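Glutaredoxin from Chlorella sorokiniana binds glutathione and, as a thioredoxin-fold oxidoreductase, probably uses it to reduce disulfides in keeping the cell's redox balance. One contact in two of its structures: PDB 4I2U (chain A, 1.30 Å), residues Val17-Lys22 and Pro72-Asp77, and PDB 4I2T (chain B, 1.40 Å), residues Val17-Lys22 and Pro72-Asp77. Both blocks share one frame: the second was fitted to the first on N, CA, C and O of the twelve residues, RMSD 0.23 Å. Numbering follows each deposited sequence.

Structure 1 (4I2U); sequences VVIFSK and PRVFID. With GSH (glutathione), chain C.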
loop_
_atom_site.group_PDB
_atom_site.type_symbol
_atom_site.label_atom_id
_atom_site.label_comp_id
_atom_site.label_asym_id
_atom_site.label_seq_id
_atom_site.Cartn_x
_atom_site.Cartn_y
_atom_site.Cartn_z
ATOM N N VAL A 17 -2.708 4.751 -4.601
ATOM C CA VAL A 17 -2.451 4.338 -3.229
ATOM C C VAL A 17 -2.860 2.892 -3.112
ATOM O O VAL A 17 -4.051 2.566 -3.223
ATOM C CB VAL A 17 -3.215 5.210 -2.220
ATOM C CG1 VAL A 17 -2.917 4.743 -0.822
ATOM C CG2 VAL A 17 -2.829 6.663 -2.401
ATOM N N VAL A 18 -1.876 2.015 -2.944
ATOM C CA VAL A 18 -2.116 0.582 -2.894
ATOM C C VAL A 18 -1.539 -0.012 -1.624
ATOM O O VAL A 18 -0.400 0.288 -1.249
ATOM C CB VAL A 18 -1.480 -0.117 -4.124
ATOM C CG1 VAL A 18 -1.667 -1.626 -4.063
ATOM C CG2 VAL A 18 -2.078 0.436 -5.410
ATOM N N ILE A 19 -2.298 -0.874 -0.970
ATOM C CA ILE A 19 -1.793 -1.606 0.177
ATOM C C ILE A 19 -2.098 -3.084 -0.029
ATOM O O ILE A 19 -3.269 -3.482 -0.117
ATOM C CB ILE A 19 -2.339 -1.049 1.510
ATOM C CG1 ILE A 19 -1.786 -1.871 2.668
ATOM C CG2 ILE A 19 -3.880 -0.977 1.540
ATOM C CD1 ILE A 19 -1.958 -1.194 4.023
ATOM N N PHE A 20 -1.054 -3.890 -0.172
ATOM C CA PHE A 20 -1.219 -5.343 -0.179
ATOM C C PHE A 20 -1.296 -5.747 1.273
ATOM O O PHE A 20 -0.418 -5.400 2.065
ATOM C CB PHE A 20 -0.052 -6.015 -0.913
ATOM C CG PHE A 20 -0.032 -5.691 -2.388
ATOM C CD1 PHE A 20 0.691 -4.618 -2.872
ATOM C CD2 PHE A 20 -0.782 -6.430 -3.294
ATOM C CE1 PHE A 20 0.670 -4.294 -4.214
ATOM C CE2 PHE A 20 -0.812 -6.114 -4.633
ATOM C CZ PHE A 20 -0.094 -5.050 -5.104
ATOM N N SER A 21 -2.346 -6.475 1.620
ATOM C CA SER A 21 -2.815 -6.608 2.983
ATOM C C SER A 21 -3.281 -8.026 3.255
ATOM O O SER A 21 -3.424 -8.837 2.351
ATOM C CB SER A 21 -3.981 -5.609 3.134
ATOM O OG SER A 21 -4.677 -5.721 4.377
ATOM N N LYS A 22 -3.480 -8.332 4.534
ATOM C CA LYS A 22 -4.330 -9.445 4.956
ATOM C C LYS A 22 -5.298 -8.908 5.981
ATOM O O LYS A 22 -4.956 -8.042 6.788
ATOM C CB LYS A 22 -3.517 -10.607 5.523
ATOM C CG LYS A 22 -2.709 -11.282 4.449
ATOM C CD LYS A 22 -1.844 -12.414 4.924
ATOM C CE LYS A 22 -0.992 -12.948 3.788
ATOM N NZ LYS A 22 -0.166 -14.095 4.211
ATOM N N PRO A 72 1.790 -5.486 5.737
ATOM C CA PRO A 72 1.434 -4.955 4.421
ATOM C C PRO A 72 2.643 -4.551 3.580
ATOM O O PRO A 72 3.756 -4.416 4.081
ATOM C CB PRO A 72 0.619 -3.700 4.765
ATOM C CG PRO A 72 1.285 -3.232 6.053
ATOM C CD PRO A 72 1.612 -4.491 6.809
ATOM N N ARG A 73 2.396 -4.333 2.292
ATOM C CA ARG A 73 3.352 -3.679 1.409
ATOM C C ARG A 73 2.606 -2.538 0.753
ATOM O O ARG A 73 1.614 -2.744 0.070
ATOM C CB ARG A 73 3.938 -4.648 0.378
ATOM C CG ARG A 73 4.640 -5.864 0.982
ATOM C CD ARG A 73 6.124 -5.644 1.227
ATOM N NE ARG A 73 6.649 -6.407 2.353
ATOM C CZ ARG A 73 7.919 -6.387 2.728
ATOM N NH1 ARG A 73 8.817 -5.699 2.023
ATOM N NH2 ARG A 73 8.301 -7.067 3.796
ATOM N N VAL A 74 3.057 -1.318 1.027
ATOM C CA VAL A 74 2.343 -0.098 0.643
ATOM C C VAL A 74 3.095 0.620 -0.472
ATOM O O VAL A 74 4.329 0.778 -0.417
ATOM C CB VAL A 74 2.182 0.820 1.855
ATOM C CG1 VAL A 74 1.405 2.061 1.507
ATOM C CG2 VAL A 74 1.500 0.057 2.999
ATOM N N PHE A 75 2.335 1.058 -1.477
ATOM C CA PHE A 75 2.881 1.736 -2.650
ATOM C C PHE A 75 2.128 3.040 -2.898
ATOM O O PHE A 75 0.884 3.064 -2.889
ATOM C CB PHE A 75 2.741 0.872 -3.895
ATOM C CG PHE A 75 3.519 -0.398 -3.867
ATOM C CD1 PHE A 75 3.066 -1.502 -3.171
ATOM C CD2 PHE A 75 4.692 -0.497 -4.593
ATOM C CE1 PHE A 75 3.778 -2.683 -3.194
ATOM C CE2 PHE A 75 5.409 -1.676 -4.608
ATOM C CZ PHE A 75 4.946 -2.773 -3.922
ATOM N N ILE A 76 2.868 4.131 -3.096
ATOM C CA ILE A 76 2.292 5.424 -3.431
ATOM C C ILE A 76 2.792 5.787 -4.820
ATOM O O ILE A 76 3.994 5.949 -5.042
ATOM C CB ILE A 76 2.732 6.516 -2.436
ATOM C CG1 ILE A 76 2.451 6.115 -0.981
ATOM C CG2 ILE A 76 2.061 7.828 -2.793
ATOM C CD1 ILE A 76 0.993 5.808 -0.658
ATOM N N ASP A 77 1.879 5.880 -5.767
ATOM C CA ASP A 77 2.207 6.176 -7.162
ATOM C C ASP A 77 3.286 5.231 -7.692
ATOM O O ASP A 77 4.183 5.625 -8.443
ATOM C CB ASP A 77 2.641 7.635 -7.315
ATOM C CG ASP A 77 2.249 8.244 -8.660
ATOM O OD1 ASP A 77 1.688 7.523 -9.518
ATOM O OD2 ASP A 77 2.519 9.442 -8.822
HETATM N N1 GSH C . 6.958 -4.696 11.110
HETATM C CA1 GSH C . 6.197 -5.211 9.962
HETATM C C1 GSH C . 5.371 -4.063 9.441
HETATM O O11 GSH C . 5.466 -2.968 10.027
HETATM O O12 GSH C . 4.642 -4.212 8.427
HETATM C CB1 GSH C . 5.384 -6.416 10.427
HETATM C CG1 GSH C . 4.624 -7.106 9.299
HETATM C CD1 GSH C . 4.358 -8.568 9.615
HETATM O OE1 GSH C . 5.221 -9.294 10.116
HETATM N N2 GSH C . 3.171 -9.041 9.284
HETATM C CA2 GSH C . 2.832 -10.460 9.428
HETATM C C2 GSH C . 3.158 -11.258 8.186
HETATM O O2 GSH C . 3.362 -10.707 7.116
HETATM C CB2 GSH C . 1.354 -10.617 9.787
HETATM S SG2 GSH C . 0.988 -10.013 11.458
HETATM N N3 GSH C . 3.254 -12.572 8.326
HETATM C CA3 GSH C . 3.703 -13.404 7.236
HETATM C C3 GSH C . 2.697 -13.590 6.127
HETATM O O31 GSH C . 1.504 -13.255 6.271
HETATM O O32 GSH C . 3.151 -14.097 5.074
#
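Antiparallel strands 17-21 and 73-76 form the middle of the thioredoxin-fold sheet, and the glutathione site lies at the Lys22 and Pro72 end, where a cis peptide bond precedes the proline. Val18 and Phe75 make a hydrogen-bonded pair, Val18 N to Phe75 O 3.0 Å and Phe75 N to Val18 O 2.9 Å. On the Val18 face the rings of Phe20 and Phe75 meet obliquely, Phe20 CE1 to Phe75 CE1 3.6 Å, planes at 84°. Ile19 CD1, on the other face, packs 3.8 Å from Val74 CG2 and also lies 3.7 Å from Pro72 CB. With CG1 beside the backbone N and chi2 at -58°, Ile76 brings CD1 4.1 Å from Val17 CG1. Lys22, extended beyond CG, hydrogen-bonds through NZ to O31 of glutathione at 2.8 Å and also to Gln59. Pro72 CD lies 3.4 Å from glutathione O12.

Comparison
The sharpest difference is between Lys22(A) and Lys22(B). In Lys22(A) CG stands anti to the carbonyl carbon and the chain runs straight out to glutathione; in Lys22(B) chi1 is 69° instead of -69° and chi4 bends from -178° to 75°. The NZ atoms end 4.4 Å apart after superposition, and the places of CE and NZ of Lys22(A) are left. The hydrogen bond from NZ of Lys22(A) to O31 of glutathione has no counterpart in structure 2, where the ligand is absent. Glutathione is present in structure 1 alone, where it also touches Pro72(A); in structure 2 protein atoms from outside the two segments reach into part of its place. The turn of the lysine goes with the presence of the ligand, though the two crystals differ in more than one respect.

The strand pair itself does not answer: the CA atoms that can be compared coincide within the error, the side chains of Val18(A), Ile19(A), Phe20(A), Val74(A), Phe75(A) and their counterparts keep their place, and the backbone bonds of Val18(A) to Phe75(A) recur between Val18(B) and Phe75(B). At the far end the models differ in the last torsion of the isoleucine: chi2 is -58° in Ile76(A) and 174° in Ile76(B), which sets the CD1 atoms 2.0 Å apart after superposition.

Structure 2 (4I2T); sequences VVIFSK and PRVFID.
Strands 17-21 and 73-76 pair antiparallel, with a cis peptide bond before Pro72. Val18 and Phe75 make a hydrogen-bonded pair, Val18 N to Phe75 O 3.0 Å and Phe75 N to Val18 O 2.8 Å. On the Val18 face the rings of Phe20 and Phe75 meet obliquely, with Phe20 CE2 3.8 Å from Phe75 CE1 and the planes at 82°. Ile19 CD1, on the other face, packs 3.8 Å from Val74 CG2 and also lies 3.9 Å from Pro72 CB. Ile76 holds CD1 extended, anti to CA (chi2 174°), with its CG1 4.8 Å from Val17 CG2, and touches Ala103. Lys22 starts with CG between the backbone N and the carbonyl carbon (chi1 69°) and bends again at its end, where NZ donates a hydrogen bond to the carbonyl oxygen of Tyr24.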
loop_
_atom_site.group_PDB
_atom_site.type_symbol
_atom_site.label_atom_id
_atom_site.label_comp_id
_atom_site.label_asym_id
_atom_site.label_seq_id
_atom_site.Cartn_x
_atom_site.Cartn_y
_atom_site.Cartn_z
ATOM N N VAL B 17 -2.608 4.830 -4.727
ATOM C CA VAL B 17 -2.333 4.393 -3.363
ATOM C C VAL B 17 -2.770 2.944 -3.214
ATOM O O VAL B 17 -3.958 2.633 -3.318
ATOM C CB VAL B 17 -3.071 5.261 -2.317
ATOM C CG1 VAL B 17 -2.744 4.793 -0.902
ATOM C CG2 VAL B 17 -2.701 6.729 -2.485
ATOM N N VAL B 18 -1.806 2.061 -2.978
ATOM C CA VAL B 18 -2.078 0.634 -2.916
ATOM C C VAL B 18 -1.497 0.021 -1.655
ATOM O O VAL B 18 -0.368 0.312 -1.275
ATOM C CB VAL B 18 -1.487 -0.101 -4.136
ATOM C CG1 VAL B 18 -1.724 -1.608 -4.020
ATOM C CG2 VAL B 18 -2.084 0.435 -5.427
ATOM N N ILE B 19 -2.272 -0.848 -1.022
ATOM C CA ILE B 19 -1.786 -1.611 0.113
ATOM C C ILE B 19 -2.158 -3.081 -0.063
ATOM O O ILE B 19 -3.325 -3.421 -0.259
ATOM C CB ILE B 19 -2.316 -1.045 1.460
ATOM C CG1 ILE B 19 -1.784 -1.871 2.633
ATOM C CG2 ILE B 19 -3.842 -0.993 1.468
ATOM C CD1 ILE B 19 -1.929 -1.199 3.974
ATOM N N PHE B 20 -1.153 -3.947 -0.022
ATOM C CA PHE B 20 -1.373 -5.385 0.007
ATOM C C PHE B 20 -1.471 -5.794 1.466
ATOM O O PHE B 20 -0.662 -5.377 2.292
ATOM C CB PHE B 20 -0.244 -6.121 -0.720
ATOM C CG PHE B 20 -0.215 -5.851 -2.190
ATOM C CD1 PHE B 20 -0.908 -6.665 -3.070
ATOM C CD2 PHE B 20 0.486 -4.769 -2.696
ATOM C CE1 PHE B 20 -0.897 -6.413 -4.424
ATOM C CE2 PHE B 20 0.498 -4.509 -4.052
ATOM C CZ PHE B 20 -0.194 -5.334 -4.917
ATOM N N SER B 21 -2.471 -6.612 1.777
ATOM C CA SER B 21 -2.893 -6.809 3.155
ATOM C C SER B 21 -3.444 -8.207 3.356
ATOM O O SER B 21 -3.694 -8.925 2.395
ATOM C CB SER B 21 -3.969 -5.769 3.481
ATOM O OG SER B 21 -4.558 -5.985 4.747
ATOM N N LYS B 22 -3.599 -8.599 4.615
ATOM C CA LYS B 22 -4.418 -9.755 4.963
ATOM C C LYS B 22 -5.092 -9.476 6.301
ATOM O O LYS B 22 -4.764 -8.502 6.982
ATOM C CB LYS B 22 -3.593 -11.044 5.010
ATOM C CG LYS B 22 -2.604 -11.131 6.141
ATOM C CD LYS B 22 -1.645 -12.300 5.928
ATOM C CE LYS B 22 -0.653 -12.428 7.067
ATOM N NZ LYS B 22 -1.271 -13.002 8.289
ATOM N N PRO B 72 1.895 -5.750 5.639
ATOM C CA PRO B 72 1.499 -5.015 4.439
ATOM C C PRO B 72 2.674 -4.555 3.585
ATOM O O PRO B 72 3.807 -4.460 4.053
ATOM C CB PRO B 72 0.780 -3.794 5.015
ATOM C CG PRO B 72 1.513 -3.525 6.278
ATOM C CD PRO B 72 1.891 -4.883 6.830
ATOM N N ARG B 73 2.382 -4.289 2.322
ATOM C CA ARG B 73 3.305 -3.591 1.446
ATOM C C ARG B 73 2.542 -2.427 0.847
ATOM O O ARG B 73 1.478 -2.620 0.259
ATOM C CB ARG B 73 3.817 -4.525 0.355
ATOM C CG ARG B 73 4.619 -5.703 0.889
ATOM C CD ARG B 73 6.035 -5.283 1.283
ATOM N NE ARG B 73 6.591 -6.121 2.339
ATOM C CZ ARG B 73 7.863 -6.099 2.726
ATOM N NH1 ARG B 73 8.733 -5.297 2.128
ATOM N NH2 ARG B 73 8.276 -6.894 3.703
ATOM N N VAL B 74 3.058 -1.218 1.030
ATOM C CA VAL B 74 2.345 -0.016 0.636
ATOM C C VAL B 74 3.073 0.712 -0.482
ATOM O O VAL B 74 4.300 0.850 -0.453
ATOM C CB VAL B 74 2.166 0.925 1.834
ATOM C CG1 VAL B 74 1.406 2.184 1.423
ATOM C CG2 VAL B 74 1.443 0.197 2.959
ATOM N N PHE B 75 2.300 1.172 -1.464
ATOM C CA PHE B 75 2.834 1.864 -2.630
ATOM C C PHE B 75 2.110 3.178 -2.864
ATOM O O PHE B 75 0.891 3.264 -2.726
ATOM C CB PHE B 75 2.675 0.997 -3.882
ATOM C CG PHE B 75 3.407 -0.309 -3.816
ATOM C CD1 PHE B 75 2.895 -1.372 -3.092
ATOM C CD2 PHE B 75 4.603 -0.478 -4.488
ATOM C CE1 PHE B 75 3.568 -2.576 -3.037
ATOM C CE2 PHE B 75 5.275 -1.679 -4.437
ATOM C CZ PHE B 75 4.760 -2.727 -3.708
ATOM N N ILE B 76 2.874 4.202 -3.225
ATOM C CA ILE B 76 2.315 5.480 -3.645
ATOM C C ILE B 76 2.890 5.858 -5.005
ATOM O O ILE B 76 4.111 5.863 -5.192
ATOM C CB ILE B 76 2.609 6.595 -2.630
ATOM C CG1 ILE B 76 1.949 6.273 -1.291
ATOM C CG2 ILE B 76 2.116 7.941 -3.156
ATOM C CD1 ILE B 76 2.289 7.247 -0.183
ATOM N N ASP B 77 2.010 6.160 -5.954
ATOM C CA ASP B 77 2.417 6.461 -7.326
ATOM C C ASP B 77 3.336 5.392 -7.911
ATOM O O ASP B 77 4.312 5.704 -8.598
ATOM C CB ASP B 77 3.099 7.827 -7.402
ATOM C CG ASP B 77 2.136 8.934 -7.740
ATOM O OD1 ASP B 77 1.022 8.632 -8.214
ATOM O OD2 ASP B 77 2.494 10.107 -7.522
#